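Local coordinates for methyltransferase (PDB 3FQ6), which is a domain of a methyltransferase related to the tetrapyrrole methylases, and probably takes part in methyl transfer from S-adenosylmethionine, at residues 40-44 with 111-115. Sequence-based numbering, arbitrary orientation.
Sequences AEEHR and AGIDD
His-43 has CG anti to its carbonyl carbon and beside its backbone N (chi1 -79°), and chi2 of 70° turns a ring face to Ile-113. Ile-113 CG2 lies over that face of the His-43 ring, 3.5 Å from its centroid and 19° off the ring normal, a CH-pi contact displaced toward the NE2 side, where His-43 NE2 to Ile-113 CG2 is 3.3 Å. The other branch turns to the backbone: CG1 of Ile-113 comes within 3.3 Å of Ala-40 O. Main-chain evidence for the join is one short, nearly straight hydrogen bond, Ile-113 N to Glu-42 O (2.7 Å), made in the carbonyl plane. Beside it, Gly-112 CA offers a C-H to His-43 O at 3.3 Å. Within its own segment, Glu-42 forms a salt bridge with Arg-44, gripped side-on, NE to OE2 and NH1 to OE1; OE2 also accepts Arg-44 N through its anti lone pair. With an alanine at Ile-113, the His-43 face is likely to lose its methyl partner, leaving the ring freer to turn, and a gap to open beside Ala-40 O. This surface contact joins two loops of the alpha/beta fold: one leads into and the other leaves adjacent antiparallel strands, 45-50 and 105-110, of the mixed sheet.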
ATOM      1  N   ALA A  40       4.361  11.850  -3.066  1.00 40.19           N
ATOM      2  CA  ALA A  40       3.455  12.751  -2.316  1.00 40.45           C
ATOM      3  C   ALA A  40       2.644  13.665  -3.213  1.00 41.25           C
ATOM      4  O   ALA A  40       1.567  14.134  -2.821  1.00 41.26           O
ATOM      5  CB  ALA A  40       4.243  13.610  -1.338  1.00 40.44           C
ATOM      6  N   GLU A  41       3.172  13.946  -4.399  1.00 41.64           N
ATOM      7  CA  GLU A  41       2.481  14.832  -5.337  1.00 42.56           C
ATOM      8  C   GLU A  41       1.581  14.087  -6.337  1.00 42.30           C
ATOM      9  O   GLU A  41       0.761  14.707  -7.034  1.00 42.49           O
ATOM     10  CB  GLU A  41       3.486  15.729  -6.079  1.00 42.86           C
ATOM     11  CG  GLU A  41       4.145  16.799  -5.173  1.00 45.70           C
ATOM     12  CD  GLU A  41       3.111  17.702  -4.459  1.00 48.62           C
ATOM     13  OE1 GLU A  41       2.492  17.266  -3.451  1.00 50.74           O
ATOM     14  OE2 GLU A  41       2.924  18.850  -4.912  1.00 47.82           O
ATOM     15  N   GLU A  42       1.729  12.762  -6.377  1.00 41.40           N
ATOM     16  CA  GLU A  42       1.128  11.928  -7.409  1.00 40.15           C
ATOM     17  C   GLU A  42      -0.401  11.904  -7.326  1.00 39.58           C
ATOM     18  O   GLU A  42      -0.973  11.635  -6.262  1.00 38.68           O
ATOM     19  CB  GLU A  42       1.693  10.514  -7.285  1.00 40.34           C
ATOM     20  CG  GLU A  42       1.231   9.582  -8.332  1.00 41.01           C
ATOM     21  CD  GLU A  42       1.413  10.177  -9.658  1.00 44.45           C
ATOM     22  OE1 GLU A  42       2.580  10.263 -10.079  1.00 46.61           O
ATOM     23  OE2 GLU A  42       0.406  10.599 -10.267  1.00 47.45           O
ATOM     24  N   HIS A  43      -1.050  12.193  -8.448  1.00 38.88           N
ATOM     25  CA  HIS A  43      -2.500  12.166  -8.516  1.00 39.48           C
ATOM     26  C   HIS A  43      -3.037  10.779  -8.843  1.00 39.00           C
ATOM     27  O   HIS A  43      -4.191  10.483  -8.494  1.00 39.27           O
ATOM     28  CB  HIS A  43      -3.053  13.195  -9.511  1.00 40.04           C
ATOM     29  CG  HIS A  43      -3.091  14.599  -8.978  1.00 44.01           C
ATOM     30  ND1 HIS A  43      -1.949  15.349  -8.756  1.00 47.11           N
ATOM     31  CD2 HIS A  43      -4.132  15.397  -8.638  1.00 46.98           C
ATOM     32  CE1 HIS A  43      -2.285  16.545  -8.302  1.00 47.21           C
ATOM     33  NE2 HIS A  43      -3.604  16.603  -8.225  1.00 48.69           N
ATOM     34  N   ARG A  44      -2.215   9.935  -9.481  1.00 37.46           N
ATOM     35  CA  ARG A  44      -2.667   8.607  -9.896  1.00 37.08           C
ATOM     36  C   ARG A  44      -2.585   7.615  -8.761  1.00 36.67           C
ATOM     37  O   ARG A  44      -1.678   7.673  -7.972  1.00 36.95           O
ATOM     38  CB  ARG A  44      -1.848   8.041 -11.058  1.00 36.64           C
ATOM     39  CG  ARG A  44      -2.275   8.500 -12.406  1.00 36.39           C
ATOM     40  CD  ARG A  44      -1.119   8.399 -13.396  1.00 38.72           C
ATOM     41  NE  ARG A  44       0.099   9.082 -12.945  1.00 38.68           N
ATOM     42  CZ  ARG A  44       1.244   9.123 -13.628  1.00 39.20           C
ATOM     43  NH1 ARG A  44       2.285   9.767 -13.138  1.00 37.92           N
ATOM     44  NH2 ARG A  44       1.363   8.524 -14.808  1.00 39.57           N
ATOM     45  N   ALA A 111      -4.610   5.364  -2.909  1.00 39.74           N
ATOM     46  CA  ALA A 111      -5.230   6.522  -3.597  1.00 40.48           C
ATOM     47  C   ALA A 111      -4.216   7.645  -3.926  1.00 41.53           C
ATOM     48  O   ALA A 111      -3.297   7.951  -3.111  1.00 41.50           O
ATOM     49  CB  ALA A 111      -6.369   7.096  -2.778  1.00 39.66           C
ATOM     50  N   GLY A 112      -4.383   8.262  -5.098  1.00 41.43           N
ATOM     51  CA  GLY A 112      -3.585   9.419  -5.421  1.00 43.08           C
ATOM     52  C   GLY A 112      -4.059  10.672  -4.706  1.00 43.92           C
ATOM     53  O   GLY A 112      -5.056  10.674  -3.988  1.00 43.55           O
ATOM     54  N   ILE A 113      -3.326  11.747  -4.907  1.00 45.73           N
ATOM     55  CA  ILE A 113      -3.714  13.044  -4.386  1.00 48.13           C
ATOM     56  C   ILE A 113      -5.171  13.346  -4.751  1.00 49.74           C
ATOM     57  O   ILE A 113      -5.632  13.083  -5.869  1.00 49.71           O
ATOM     58  CB  ILE A 113      -2.761  14.140  -4.910  1.00 47.83           C
ATOM     59  CG1 ILE A 113      -1.555  14.280  -3.989  1.00 48.31           C
ATOM     60  CG2 ILE A 113      -3.487  15.459  -5.102  1.00 48.67           C
ATOM     61  CD1 ILE A 113      -1.730  15.241  -2.772  1.00 50.46           C
ATOM     62  N   ASP A 114      -5.884  13.901  -3.786  1.00 52.05           N
ATOM     63  CA  ASP A 114      -7.290  14.183  -3.943  1.00 54.45           C
ATOM     64  C   ASP A 114      -7.565  15.670  -4.253  1.00 55.45           C
ATOM     65  O   ASP A 114      -7.552  16.501  -3.342  1.00 55.41           O
ATOM     66  CB  ASP A 114      -7.999  13.755  -2.659  1.00 55.28           C
ATOM     67  CG  ASP A 114      -9.510  13.831  -2.765  1.00 58.03           C
ATOM     68  OD1 ASP A 114     -10.051  13.789  -3.909  1.00 60.63           O
ATOM     69  OD2 ASP A 114     -10.151  13.933  -1.688  1.00 60.73           O
ATOM     70  N   ASP A 115      -7.793  15.983  -5.538  1.00 56.53           N
ATOM     71  CA  ASP A 115      -8.236  17.315  -6.045  1.00 57.93           C
ATOM     72  C   ASP A 115      -8.047  17.476  -7.576  1.00 58.56           C
ATOM     73  O   ASP A 115      -7.833  16.494  -8.309  1.00 59.16           O
ATOM     74  CB  ASP A 115      -7.607  18.519  -5.293  1.00 58.27           C
ATOM     75  CG  ASP A 115      -6.086  18.616  -5.472  1.00 58.80           C
ATOM     76  OD1 ASP A 115      -5.590  19.590  -6.081  1.00 58.50           O
ATOM     77  OD2 ASP A 115      -5.380  17.710  -4.995  1.00 60.80           O
TER